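Local coordinates for ribonucleoside-diphosphate reductase subunit beta (PDB 2RCC), which probably supplies precursors for DNA synthesis as the di-iron small subunit of a class I ribonucleotide reductase, which converts ribonucleotides to deoxyribonucleotides, at residues A[76-81]-A[131-136]; A[82-87]-A[188-193]; A[127-132]-A[210-215]; A[263-268]-A[274-279]. All blocks are in the same frame, centred on the assembly; numbering follows the deposited sequence. Where two conformers were deposited one is given.

Interaction 1 of 4, residues A[76-81]-A[131-136]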
loop_
_atom_site.group_PDB
_atom_site.type_symbol
_atom_site.label_atom_id
_atom_site.label_comp_id
_atom_site.label_asym_id
_atom_site.label_seq_id
_atom_site.Cartn_x
_atom_site.Cartn_y
_atom_site.Cartn_z
ATOM N N GLU A 76 31.462 -12.975 -6.792
ATOM C CA GLU A 76 31.058 -13.524 -5.498
ATOM C C GLU A 76 30.396 -12.511 -4.571
ATOM O O GLU A 76 29.371 -12.825 -3.966
ATOM C CB GLU A 76 32.235 -14.234 -4.797
ATOM C CG GLU A 76 32.653 -15.545 -5.438
ATOM C CD GLU A 76 31.542 -16.601 -5.419
ATOM O OE1 GLU A 76 30.846 -16.723 -4.373
ATOM O OE2 GLU A 76 31.369 -17.294 -6.457
ATOM N N ALA A 77 30.967 -11.317 -4.457
ATOM C CA ALA A 77 30.390 -10.243 -3.643
ATOM C C ALA A 77 29.014 -9.866 -4.157
ATOM O O ALA A 77 28.100 -9.701 -3.381
ATOM C CB ALA A 77 31.311 -8.995 -3.605
ATOM N N PHE A 78 28.886 -9.741 -5.473
ATOM C CA PHE A 78 27.623 -9.412 -6.117
ATOM C C PHE A 78 26.561 -10.450 -5.774
ATOM O O PHE A 78 25.460 -10.092 -5.398
ATOM C CB PHE A 78 27.822 -9.370 -7.645
ATOM C CG PHE A 78 26.675 -8.756 -8.421
ATOM C CD1 PHE A 78 25.447 -9.417 -8.574
ATOM C CD2 PHE A 78 26.847 -7.550 -9.090
ATOM C CE1 PHE A 78 24.435 -8.850 -9.311
ATOM C CE2 PHE A 78 25.806 -6.993 -9.830
ATOM C CZ PHE A 78 24.610 -7.664 -9.929
ATOM N N LYS A 79 26.880 -11.733 -5.961
ATOM C CA LYS A 79 25.937 -12.836 -5.656
ATOM C C LYS A 79 25.505 -12.832 -4.221
ATOM O O LYS A 79 24.301 -12.992 -3.931
ATOM C CB LYS A 79 26.547 -14.204 -6.032
ATOM C CG LYS A 79 26.559 -14.436 -7.545
ATOM C CD LYS A 79 27.601 -15.435 -8.048
ATOM C CE LYS A 79 27.423 -16.827 -7.507
ATOM N NZ LYS A 79 28.410 -17.730 -8.173
ATOM N N LYS A 80 26.481 -12.635 -3.329
ATOM C CA LYS A 80 26.219 -12.596 -1.891
ATOM C C LYS A 80 25.318 -11.436 -1.508
ATOM O O LYS A 80 24.355 -11.635 -0.774
ATOM C CB LYS A 80 27.503 -12.526 -1.076
ATOM C CG LYS A 80 28.270 -13.800 -1.019
ATOM C CD LYS A 80 29.663 -13.584 -0.500
ATOM C CE LYS A 80 30.492 -14.864 -0.587
ATOM N NZ LYS A 80 30.068 -15.929 0.354
ATOM N N ILE A 81 25.587 -10.255 -2.051
ATOM C CA ILE A 81 24.814 -9.059 -1.720
ATOM C C ILE A 81 23.403 -9.083 -2.352
ATOM O O ILE A 81 22.403 -8.905 -1.632
ATOM C CB ILE A 81 25.581 -7.763 -2.066
ATOM C CG1 ILE A 81 26.883 -7.655 -1.247
ATOM C CG2 ILE A 81 24.738 -6.535 -1.745
ATOM C CD1 ILE A 81 27.868 -6.653 -1.870
ATOM N N SER A 131 17.792 -13.620 -10.950
ATOM C CA SER A 131 17.306 -14.572 -11.938
ATOM C C SER A 131 17.743 -14.246 -13.372
ATOM O O SER A 131 17.683 -15.107 -14.233
ATOM C CB SER A 131 15.782 -14.710 -11.872
ATOM O OG SER A 131 15.165 -13.490 -12.189
ATOM N N SER A 132 18.189 -13.020 -13.629
ATOM C CA SER A 132 18.715 -12.632 -14.963
ATOM C C SER A 132 20.189 -13.064 -15.142
ATOM O O SER A 132 20.713 -13.100 -16.266
ATOM C CB SER A 132 18.658 -11.104 -15.156
ATOM O OG SER A 132 17.352 -10.604 -14.982
ATOM N N LEU A 133 20.858 -13.351 -14.029
ATOM C CA LEU A 133 22.284 -13.610 -13.992
ATOM C C LEU A 133 22.717 -15.026 -13.609
ATOM O O LEU A 133 23.774 -15.452 -14.078
ATOM C CB LEU A 133 22.927 -12.625 -12.988
ATOM C CG LEU A 133 22.767 -11.136 -13.259
ATOM C CD1 LEU A 133 23.429 -10.300 -12.158
ATOM C CD2 LEU A 133 23.325 -10.812 -14.605
ATOM N N VAL A 134 21.966 -15.731 -12.742
ATOM C CA VAL A 134 22.374 -17.077 -12.295
ATOM C C VAL A 134 21.221 -18.059 -12.465
ATOM O O VAL A 134 20.076 -17.643 -12.410
ATOM C CB VAL A 134 22.891 -17.100 -10.826
ATOM C CG1 VAL A 134 24.074 -16.122 -10.648
ATOM C CG2 VAL A 134 21.800 -16.795 -9.841
ATOM N N PRO A 135 21.516 -19.353 -12.727
ATOM C CA PRO A 135 20.433 -20.352 -12.825
ATOM C C PRO A 135 19.766 -20.632 -11.462
ATOM O O PRO A 135 20.352 -20.311 -10.438
ATOM C CB PRO A 135 21.135 -21.587 -13.354
ATOM C CG PRO A 135 22.579 -21.379 -13.091
ATOM C CD PRO A 135 22.843 -19.930 -13.040
ATOM N N LYS A 136 18.572 -21.240 -11.462
ATOM C CA LYS A 136 17.798 -21.471 -10.225
ATOM C C LYS A 136 18.547 -22.192 -9.106
ATOM O O LYS A 136 18.417 -21.820 -7.927
ATOM C CB LYS A 136 16.505 -22.265 -10.504
ATOM C CG LYS A 136 15.601 -22.394 -9.281
#
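Phe-78 puts the CE1 corner of its ring against the CD1 methyl of Leu-133, and this overlap is the main part of the contact. CE1 lies 3.3 Å from Leu-133 CD1, a tight fit for two carbons, and the neighbouring Phe-78 CZ lies 3.6 Å from the same methyl. The methyl approaches obliquely, and the two side chains cross at about a right angle. With CG anti to the backbone N (chi1 -168°), the phenyl group is swung out from helix 72-87 toward Leu-133. A looser second touch lies one residue further along each segment: Lys-79 CG is 4.3 Å from Val-134 CG1, so the lysine contributes its aliphatic stem here. Its ammonium end turns back along its own helix, where a weak salt bridge joins Lys-79 NZ to Glu-76 OE2 at 3.4 Å. The pairing across the segments is therefore apolar, burying 123 Å² in total, with the closest CA atoms, Lys-79 and Val-134, 8.6 Å apart. In this all-helical, ferritin-like fold the contact joins helix 72-87 to the end of helix 106-133, where the chain turns through Pro-135 into helix 136-147. Phe-67 and Phe-197 meet the Phe-78 ring edge-to-face, Leu-200 of helix 191-202 also touches it, and Thr-138 and Ile-142 of helix 136-147 pack on Lys-79.

Interaction 2 of 4, residues A[82-87]-A[188-193]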
loop_
_atom_site.group_PDB
_atom_site.type_symbol
_atom_site.label_atom_id
_atom_site.label_comp_id
_atom_site.label_asym_id
_atom_site.label_seq_id
_atom_site.Cartn_x
_atom_site.Cartn_y
_atom_site.Cartn_z
ATOM N N ILE A 82 23.313 -9.313 -3.658
ATOM C CA ILE A 82 22.001 -9.377 -4.318
ATOM C C ILE A 82 21.183 -10.555 -3.750
ATOM O O ILE A 82 19.997 -10.382 -3.497
ATOM C CB ILE A 82 22.088 -9.381 -5.894
ATOM C CG1 ILE A 82 20.828 -8.765 -6.476
ATOM C CG2 ILE A 82 22.431 -10.789 -6.501
ATOM C CD1 ILE A 82 20.806 -7.203 -6.275
ATOM N N GLY A 83 21.849 -11.700 -3.505
ATOM C CA GLY A 83 21.247 -12.887 -2.893
ATOM C C GLY A 83 20.641 -12.598 -1.518
ATOM O O GLY A 83 19.512 -12.999 -1.247
ATOM N N LEU A 84 21.378 -11.884 -0.666
ATOM C CA LEU A 84 20.911 -11.506 0.665
ATOM C C LEU A 84 19.708 -10.576 0.558
ATOM O O LEU A 84 18.704 -10.771 1.253
ATOM C CB LEU A 84 22.002 -10.788 1.468
ATOM C CG LEU A 84 21.614 -10.422 2.907
ATOM C CD1 LEU A 84 21.099 -11.632 3.699
ATOM C CD2 LEU A 84 22.756 -9.779 3.588
ATOM N N LEU A 85 19.843 -9.546 -0.281
ATOM C CA LEU A 85 18.746 -8.597 -0.524
ATOM C C LEU A 85 17.474 -9.309 -1.015
ATOM O O LEU A 85 16.383 -8.988 -0.546
ATOM C CB LEU A 85 19.178 -7.488 -1.498
ATOM C CG LEU A 85 20.199 -6.496 -0.910
ATOM C CD1 LEU A 85 20.792 -5.614 -2.004
ATOM C CD2 LEU A 85 19.577 -5.655 0.174
ATOM N N ALA A 86 17.628 -10.271 -1.925
ATOM C CA ALA A 86 16.513 -11.083 -2.407
ATOM C C ALA A 86 15.983 -12.007 -1.303
ATOM O O ALA A 86 14.782 -12.175 -1.188
ATOM C CB ALA A 86 16.931 -11.890 -3.625
ATOM N N PHE A 87 16.883 -12.566 -0.487
ATOM C CA PHE A 87 16.546 -13.500 0.620
ATOM C C PHE A 87 15.806 -12.874 1.790
ATOM O O PHE A 87 15.010 -13.556 2.405
ATOM C CB PHE A 87 17.839 -14.169 1.173
ATOM C CG PHE A 87 17.623 -15.135 2.343
ATOM C CD1 PHE A 87 17.311 -16.463 2.119
ATOM C CD2 PHE A 87 17.748 -14.703 3.667
ATOM C CE1 PHE A 87 17.106 -17.345 3.188
ATOM C CE2 PHE A 87 17.544 -15.578 4.734
ATOM C CZ PHE A 87 17.228 -16.898 4.490
ATOM N N LEU A 188 20.255 3.457 6.400
ATOM C CA LEU A 188 21.647 3.110 6.751
ATOM C C LEU A 188 22.006 1.657 6.434
ATOM O O LEU A 188 23.033 1.438 5.791
ATOM C CB LEU A 188 21.906 3.448 8.220
ATOM C CG LEU A 188 23.302 3.202 8.845
ATOM C CD1 LEU A 188 24.404 3.902 8.117
ATOM C CD2 LEU A 188 23.286 3.694 10.296
ATOM N N ASN A 189 21.181 0.688 6.862
ATOM C CA ASN A 189 21.402 -0.740 6.568
ATOM C C ASN A 189 21.553 -0.999 5.101
ATOM O O ASN A 189 20.808 -0.465 4.318
ATOM C CB ASN A 189 20.269 -1.633 7.097
ATOM C CG ASN A 189 20.312 -1.766 8.587
ATOM O OD1 ASN A 189 21.021 -1.008 9.249
ATOM N ND2 ASN A 189 19.578 -2.714 9.128
ATOM N N PHE A 190 22.563 -1.788 4.757
ATOM C CA PHE A 190 22.925 -2.116 3.379
ATOM C C PHE A 190 23.387 -0.956 2.502
ATOM O O PHE A 190 23.664 -1.192 1.354
ATOM C CB PHE A 190 21.839 -2.955 2.673
ATOM C CG PHE A 190 21.506 -4.201 3.405
ATOM C CD1 PHE A 190 22.483 -5.162 3.630
ATOM C CD2 PHE A 190 20.225 -4.414 3.904
ATOM C CE1 PHE A 190 22.200 -6.303 4.355
ATOM C CE2 PHE A 190 19.934 -5.550 4.610
ATOM C CZ PHE A 190 20.911 -6.499 4.846
ATOM N N TYR A 191 23.607 0.236 3.048
ATOM C CA TYR A 191 24.157 1.324 2.244
ATOM C C TYR A 191 25.559 0.990 1.743
ATOM O O TYR A 191 25.892 1.474 0.683
ATOM C CB TYR A 191 24.061 2.691 2.945
ATOM C CG TYR A 191 22.670 3.320 2.760
ATOM C CD1 TYR A 191 21.498 2.585 2.983
ATOM C CD2 TYR A 191 22.527 4.653 2.367
ATOM C CE1 TYR A 191 20.214 3.167 2.803
ATOM C CE2 TYR A 191 21.250 5.230 2.179
ATOM C CZ TYR A 191 20.104 4.489 2.405
ATOM O OH TYR A 191 18.840 5.071 2.230
ATOM N N SER A 192 26.362 0.173 2.470
ATOM C CA SER A 192 27.662 -0.329 1.967
ATOM C C SER A 192 27.474 -1.167 0.731
ATOM O O SER A 192 28.263 -1.108 -0.216
ATOM C CB SER A 192 28.359 -1.257 2.963
ATOM O OG SER A 192 28.612 -0.612 4.174
ATOM N N GLY A 193 26.431 -2.002 0.771
ATOM C CA GLY A 193 26.104 -2.892 -0.311
ATOM C C GLY A 193 25.621 -2.143 -1.522
ATOM O O GLY A 193 26.021 -2.455 -2.612
#
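Phe-190 reaches from a type II beta turn to Leu-84 and Leu-85 of helix 72-87. The turn runs from Leu-188 to Tyr-191, within the ferritin-like helical fold, and Phe-190 occupies its third position with a positive phi of 64°, just before helix 191-202. From the backbone, CB points toward the opposing helix, and CG lies opposite the carbonyl carbon (chi1 -56°), which carries the ring on to the two leucines. CG and CD2 are each 4.0 Å from Leu-85 CD2, which lies over one face of the ring, offset toward the rim. That methyl is 4.3 Å from the ring centroid and 24° off the normal, a CH-pi geometry over the face. Further out, Phe-190 CE1 meets Leu-84 CD2 at 3.6 Å; this methyl approaches obliquely, and Phe-190 CZ is the next ring atom to it. Arg-155 adds a cation-pi contact to the same ring. A serine in place of Phe-190 would probably leave both leucine methyls and the Arg-155 guanidinium without their aromatic partner and open a gap between turn and helix. Leu-85 also touches Tyr-126, the active-site tyrosine by similarity, which places this packing next to the probable radical site. The turn itself is closed by Tyr-191 N donating to Leu-188 O at 3.0 Å.

Interaction 3 of 4, residues A[127-132]-A[210-215]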
loop_
_atom_site.group_PDB
_atom_site.type_symbol
_atom_site.label_atom_id
_atom_site.label_comp_id
_atom_site.label_asym_id
_atom_site.label_seq_id
_atom_site.Cartn_x
_atom_site.Cartn_y
_atom_site.Cartn_z
ATOM N N SER A 127 15.092 -10.189 -6.820
ATOM C CA SER A 127 14.932 -11.487 -7.483
ATOM C C SER A 127 15.124 -11.412 -8.966
ATOM O O SER A 127 15.686 -12.305 -9.552
ATOM C CB SER A 127 13.546 -12.092 -7.223
ATOM O OG SER A 127 13.434 -12.372 -5.845
ATOM N N TYR A 128 14.569 -10.382 -9.575
ATOM C CA TYR A 128 14.682 -10.139 -11.017
ATOM C C TYR A 128 16.152 -10.008 -11.492
ATOM O O TYR A 128 16.528 -10.540 -12.550
ATOM C CB TYR A 128 13.863 -8.882 -11.332
ATOM C CG TYR A 128 13.802 -8.407 -12.758
ATOM C CD1 TYR A 128 12.718 -8.744 -13.592
ATOM C CD2 TYR A 128 14.758 -7.531 -13.249
ATOM C CE1 TYR A 128 12.646 -8.262 -14.903
ATOM C CE2 TYR A 128 14.708 -7.055 -14.560
ATOM C CZ TYR A 128 13.652 -7.410 -15.379
ATOM O OH TYR A 128 13.588 -6.894 -16.670
ATOM N N VAL A 129 16.963 -9.286 -10.724
ATOM C CA VAL A 129 18.384 -9.152 -11.003
ATOM C C VAL A 129 19.053 -10.538 -10.866
ATOM O O VAL A 129 19.725 -11.006 -11.782
ATOM C CB VAL A 129 19.069 -8.111 -10.067
ATOM C CG1 VAL A 129 20.608 -8.156 -10.181
ATOM C CG2 VAL A 129 18.561 -6.700 -10.344
ATOM N N LEU A 130 18.839 -11.213 -9.740
ATOM C CA LEU A 130 19.460 -12.514 -9.501
ATOM C C LEU A 130 19.069 -13.569 -10.582
ATOM O O LEU A 130 19.947 -14.241 -11.147
ATOM C CB LEU A 130 19.141 -12.966 -8.077
ATOM C CG LEU A 130 19.876 -14.171 -7.505
ATOM C CD1 LEU A 130 21.366 -13.945 -7.505
ATOM C CD2 LEU A 130 19.362 -14.515 -6.118
ATOM N N SER A 131 17.792 -13.620 -10.950
ATOM C CA SER A 131 17.306 -14.572 -11.938
ATOM C C SER A 131 17.743 -14.246 -13.372
ATOM O O SER A 131 17.683 -15.107 -14.233
ATOM C CB SER A 131 15.782 -14.710 -11.872
ATOM O OG SER A 131 15.165 -13.490 -12.189
ATOM N N SER A 132 18.189 -13.020 -13.629
ATOM C CA SER A 132 18.715 -12.632 -14.963
ATOM C C SER A 132 20.189 -13.064 -15.142
ATOM O O SER A 132 20.713 -13.100 -16.266
ATOM C CB SER A 132 18.658 -11.104 -15.156
ATOM O OG SER A 132 17.352 -10.604 -14.982
ATOM N N SER A 210 22.707 -1.286 -11.088
ATOM C CA SER A 210 22.919 -0.045 -10.369
ATOM C C SER A 210 21.753 0.970 -10.489
ATOM O O SER A 210 21.421 1.684 -9.529
ATOM C CB SER A 210 24.215 0.582 -10.879
ATOM O OG SER A 210 24.433 1.802 -10.241
ATOM N N THR A 211 21.174 1.038 -11.677
ATOM C CA THR A 211 20.001 1.844 -11.953
ATOM C C THR A 211 18.813 1.422 -11.078
ATOM O O THR A 211 18.181 2.278 -10.452
ATOM C CB THR A 211 19.543 1.717 -13.415
ATOM O OG1 THR A 211 20.553 2.233 -14.306
ATOM C CG2 THR A 211 18.231 2.450 -13.609
HETATM N N MSE A 212 18.577 0.119 -10.956
HETATM C CA MSE A 212 17.456 -0.370 -10.141
HETATM C C MSE A 212 17.733 -0.131 -8.659
HETATM O O MSE A 212 16.841 0.282 -7.921
HETATM C CB MSE A 212 17.177 -1.844 -10.428
HETATM C CG MSE A 212 15.633 -2.188 -10.587
HETATM SE SE MSE A 212 15.638 -3.715 -11.636
HETATM C CE MSE A 212 16.436 -4.732 -10.201
ATOM N N ILE A 213 18.973 -0.360 -8.241
ATOM C CA ILE A 213 19.417 -0.032 -6.878
ATOM C C ILE A 213 19.177 1.455 -6.569
ATOM O O ILE A 213 18.729 1.805 -5.478
ATOM C CB ILE A 213 20.927 -0.353 -6.652
ATOM C CG1 ILE A 213 21.195 -1.861 -6.727
ATOM C CG2 ILE A 213 21.415 0.162 -5.299
ATOM C CD1 ILE A 213 20.569 -2.703 -5.619
ATOM N N ASN A 214 19.481 2.315 -7.529
ATOM C CA ASN A 214 19.300 3.739 -7.377
ATOM C C ASN A 214 17.823 4.115 -7.291
ATOM O O ASN A 214 17.479 4.988 -6.513
ATOM C CB ASN A 214 19.991 4.469 -8.510
ATOM C CG ASN A 214 20.238 5.938 -8.208
ATOM O OD1 ASN A 214 19.842 6.796 -8.980
ATOM N ND2 ASN A 214 20.866 6.230 -7.064
ATOM N N TYR A 215 16.954 3.460 -8.079
ATOM C CA TYR A 215 15.499 3.664 -7.926
ATOM C C TYR A 215 15.033 3.236 -6.538
ATOM O O TYR A 215 14.248 3.968 -5.912
ATOM C CB TYR A 215 14.708 2.950 -8.979
ATOM C CG TYR A 215 14.923 3.430 -10.418
ATOM C CD1 TYR A 215 15.526 4.653 -10.722
ATOM C CD2 TYR A 215 14.437 2.674 -11.467
ATOM C CE1 TYR A 215 15.673 5.063 -12.057
ATOM C CE2 TYR A 215 14.564 3.084 -12.769
ATOM C CZ TYR A 215 15.180 4.276 -13.054
ATOM O OH TYR A 215 15.302 4.686 -14.368
#
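A Met-aromatic contact next to the probable active site joins Tyr-128, two residues beyond the predicted catalytic Tyr-126, to the selenomethionine at Met-212. The heavy atom Met-212 SE lies 4.2 Å from Tyr-128 CD2 and 5.2 Å from the ring centroid. Its direction is 54° off the ring normal, an oblique approach. The tyrosine ring continues the direction of CB, with CG opposite the backbone N (chi1 180°); at the far end of the ring, the hydroxyl is hydrogen-bonded to the carbonyl of Ile-58. The selenomethionine chain bends at its last torsion, chi3 68°, and ends near Val-129. The spacing modelled between its methyl and Val-129 CG2 is shorter than carbons allow, so the exact position of the methyl is doubtful. At the backbone, the closest CA atoms, Val-129 and Met-212, are 8.9 Å apart. Both helices, 106-133 and 207-237, belong to the ferritin-like core, and each carries a Glu-X-X-His iron-binding sequence by similarity: Glu-119 with His-122, and Glu-220 with His-223. The contact lies near the predicted di-iron centre, with the Met-212 side chain about 8 Å from that of His-122. Trp-53 and Ile-58 also pack on Met-212. Behind the tyrosine, helix 106-133 is near its end: Ser-132 OG donates to Tyr-128 O at 2.6 Å, tilted from the carbonyl plane, while the backbone bond from Ser-132 N to the same oxygen is weak at 3.2 Å.

Interaction 4 of 4, residues A[263-268]-A[274-279]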
loop_
_atom_site.group_PDB
_atom_site.type_symbol
_atom_site.label_atom_id
_atom_site.label_comp_id
_atom_site.label_asym_id
_atom_site.label_seq_id
_atom_site.Cartn_x
_atom_site.Cartn_y
_atom_site.Cartn_z
ATOM N N ASP A 263 30.585 -3.977 10.237
ATOM C CA ASP A 263 30.888 -5.416 10.395
ATOM C C ASP A 263 30.451 -6.192 9.151
ATOM O O ASP A 263 31.192 -7.016 8.625
ATOM C CB ASP A 263 30.194 -6.003 11.625
ATOM C CG ASP A 263 30.738 -5.456 12.957
ATOM O OD1 ASP A 263 31.901 -4.990 13.028
ATOM O OD2 ASP A 263 29.966 -5.487 13.948
ATOM N N TRP A 264 29.234 -5.942 8.714
ATOM C CA TRP A 264 28.707 -6.573 7.518
ATOM C C TRP A 264 29.565 -6.246 6.308
ATOM O O TRP A 264 29.915 -7.133 5.525
ATOM C CB TRP A 264 27.259 -6.167 7.309
ATOM C CG TRP A 264 26.331 -7.006 8.120
ATOM C CD1 TRP A 264 25.942 -6.835 9.425
ATOM C CD2 TRP A 264 25.696 -8.182 7.673
ATOM N NE1 TRP A 264 25.090 -7.822 9.801
ATOM C CE2 TRP A 264 24.912 -8.666 8.741
ATOM C CE3 TRP A 264 25.698 -8.875 6.461
ATOM C CZ2 TRP A 264 24.127 -9.790 8.630
ATOM C CZ3 TRP A 264 24.934 -10.000 6.353
ATOM C CH2 TRP A 264 24.163 -10.460 7.431
ATOM N N PHE A 265 29.871 -4.970 6.152
ATOM C CA PHE A 265 30.770 -4.525 5.097
ATOM C C PHE A 265 32.117 -5.292 5.189
ATOM O O PHE A 265 32.636 -5.783 4.193
ATOM C CB PHE A 265 31.061 -3.035 5.243
ATOM C CG PHE A 265 32.229 -2.608 4.433
ATOM C CD1 PHE A 265 32.140 -2.652 3.063
ATOM C CD2 PHE A 265 33.444 -2.284 5.038
ATOM C CE1 PHE A 265 33.241 -2.319 2.261
ATOM C CE2 PHE A 265 34.551 -1.959 4.252
ATOM C CZ PHE A 265 34.424 -1.954 2.851
ATOM N N ARG A 266 32.672 -5.409 6.397
ATOM C CA ARG A 266 33.945 -6.123 6.545
ATOM C C ARG A 266 33.856 -7.618 6.176
ATOM O O ARG A 266 34.783 -8.201 5.619
ATOM C CB ARG A 266 34.474 -5.993 7.968
ATOM C CG ARG A 266 35.164 -4.683 8.269
ATOM C CD ARG A 266 35.694 -4.678 9.720
ATOM N NE ARG A 266 34.770 -4.037 10.654
ATOM C CZ ARG A 266 34.947 -2.858 11.265
ATOM N NH1 ARG A 266 36.067 -2.132 11.154
ATOM N NH2 ARG A 266 33.987 -2.408 12.064
ATOM N N TYR A 267 32.739 -8.224 6.537
ATOM C CA TYR A 267 32.477 -9.636 6.304
ATOM C C TYR A 267 32.359 -9.997 4.829
ATOM O O TYR A 267 32.905 -10.994 4.385
ATOM C CB TYR A 267 31.166 -9.957 7.022
ATOM C CG TYR A 267 30.672 -11.377 7.011
ATOM C CD1 TYR A 267 31.490 -12.407 7.434
ATOM C CD2 TYR A 267 29.334 -11.669 6.720
ATOM C CE1 TYR A 267 31.036 -13.707 7.486
ATOM C CE2 TYR A 267 28.861 -12.964 6.784
ATOM C CZ TYR A 267 29.732 -13.986 7.158
ATOM O OH TYR A 267 29.308 -15.291 7.232
ATOM N N ILE A 268 31.649 -9.176 4.077
ATOM C CA ILE A 268 31.363 -9.460 2.658
ATOM C C ILE A 268 32.290 -8.824 1.631
ATOM O O ILE A 268 32.569 -9.440 0.605
ATOM C CB ILE A 268 29.902 -9.047 2.310
ATOM C CG1 ILE A 268 28.931 -9.780 3.211
ATOM C CG2 ILE A 268 29.537 -9.364 0.837
ATOM C CD1 ILE A 268 27.504 -9.728 2.675
ATOM N N PRO A 274 38.301 -3.935 -5.978
ATOM C CA PRO A 274 38.935 -2.778 -6.559
ATOM C C PRO A 274 38.032 -1.532 -6.496
ATOM O O PRO A 274 36.838 -1.610 -6.735
ATOM C CB PRO A 274 39.153 -3.203 -8.029
ATOM C CG PRO A 274 39.276 -4.713 -7.954
ATOM C CD PRO A 274 38.288 -5.089 -6.918
ATOM N N GLY A 275 38.592 -0.408 -6.120
ATOM C CA GLY A 275 37.806 0.805 -6.048
ATOM C C GLY A 275 37.154 1.106 -4.721
ATOM O O GLY A 275 36.700 2.224 -4.567
ATOM N N ILE A 276 37.125 0.145 -3.780
ATOM C CA ILE A 276 36.534 0.357 -2.464
ATOM C C ILE A 276 37.621 0.273 -1.397
ATOM O O ILE A 276 38.178 -0.793 -1.160
ATOM C CB ILE A 276 35.437 -0.674 -2.150
ATOM C CG1 ILE A 276 34.346 -0.694 -3.227
ATOM C CG2 ILE A 276 34.807 -0.380 -0.782
ATOM C CD1 ILE A 276 33.584 0.595 -3.373
ATOM N N ASN A 277 37.945 1.407 -0.779
ATOM C CA ASN A 277 38.920 1.457 0.317
ATOM C C ASN A 277 38.070 1.251 1.569
ATOM O O ASN A 277 37.103 1.985 1.791
ATOM C CB ASN A 277 39.694 2.784 0.349
ATOM C CG ASN A 277 40.499 2.960 1.620
ATOM O OD1 ASN A 277 39.991 3.471 2.602
ATOM N ND2 ASN A 277 41.779 2.567 1.594
ATOM N N PRO A 278 38.389 0.243 2.377
ATOM C CA PRO A 278 37.561 0.015 3.563
ATOM C C PRO A 278 37.521 1.160 4.582
ATOM O O PRO A 278 36.484 1.360 5.185
ATOM C CB PRO A 278 38.151 -1.258 4.171
ATOM C CG PRO A 278 39.465 -1.430 3.568
ATOM C CD PRO A 278 39.467 -0.759 2.240
ATOM N N GLU A 279 38.610 1.919 4.743
ATOM C CA GLU A 279 38.628 3.040 5.676
ATOM C C GLU A 279 37.656 4.159 5.192
ATOM O O GLU A 279 36.903 4.756 5.988
ATOM C CB GLU A 279 40.075 3.537 5.914
ATOM C CG GLU A 279 40.988 2.528 6.676
ATOM C CD GLU A 279 41.437 1.266 5.878
ATOM O OE1 GLU A 279 41.422 1.273 4.616
ATOM O OE2 GLU A 279 41.810 0.254 6.526
#
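Phe-265 fills the inside of a helix-loop-helix connection, its ring rim set against Pro-278 and Ile-276 where helix 244-268 gives way to helix 278-295. It has the largest share of buried surface, 66 Å², followed by Pro-278 with 34 Å² and Ile-276 with 24 Å². A chi1 of 165° places CG across from the backbone N and sends the ring off the last turns of the helix toward the returning chain. Phe-265 CE2 lies 3.7 Å from Pro-278 CB, which sits at the ring edge and in its plane; Pro-278 CA is equally near that ring atom. Next along the rim, Phe-265 CZ is 3.8 Å from Pro-278 CA. Ile-276 CG2 meets CE1 of Phe-265 at 3.9 Å, also near the ring plane, although Ile-276 has two conformers and this half of the contact is less certain. Ser-192 and Met-281 also touch the Phe-265 side chain. Were Phe-265 cut back to an alanine, a gap would probably open between the helix end and the returning chain, with Pro-278 and Ile-276 left without the rim they pack on. The positive phi of Gly-275 would jam a side chain against the preceding carbonyl. Asn-277 then starts the second helix as its N-cap, its OD1 accepting from the N of Asp-280. Arg-266, an exposed residue, pairs with Glu-282 and, weakly, through its NH2 with Asp-263 OD1 at 3.5 Å.

How the interactions relate
Interactions 1 and 2 use successive turns of helix 72-87, with centres about 13 Å apart, and meet where Ile-81 CG2 lies 4.1 Å from Gly-193 CA. Interactions 1 and 3 share Ser-131 and Ser-132 on helix 106-133; Phe-78 CE1 packs 4.0 Å from Val-129 CG1. That same Val-129 CG1 is 3.8 Å from Ile-82 CG1, joining interaction 3 to 2. Interaction 4 lies away from the annotated sites but meets interaction 2, Leu-84 CD2 to Trp-264 CZ3 at 3.5 Å, and interaction 1, Ile-81 CG1 to Ile-268 CG2 at 3.8 Å. Around Tyr-126, the predicted active site, side-chain distances rise from about 4 Å for Leu-85 to 6 Å for Val-129 and 9 Å for Phe-78.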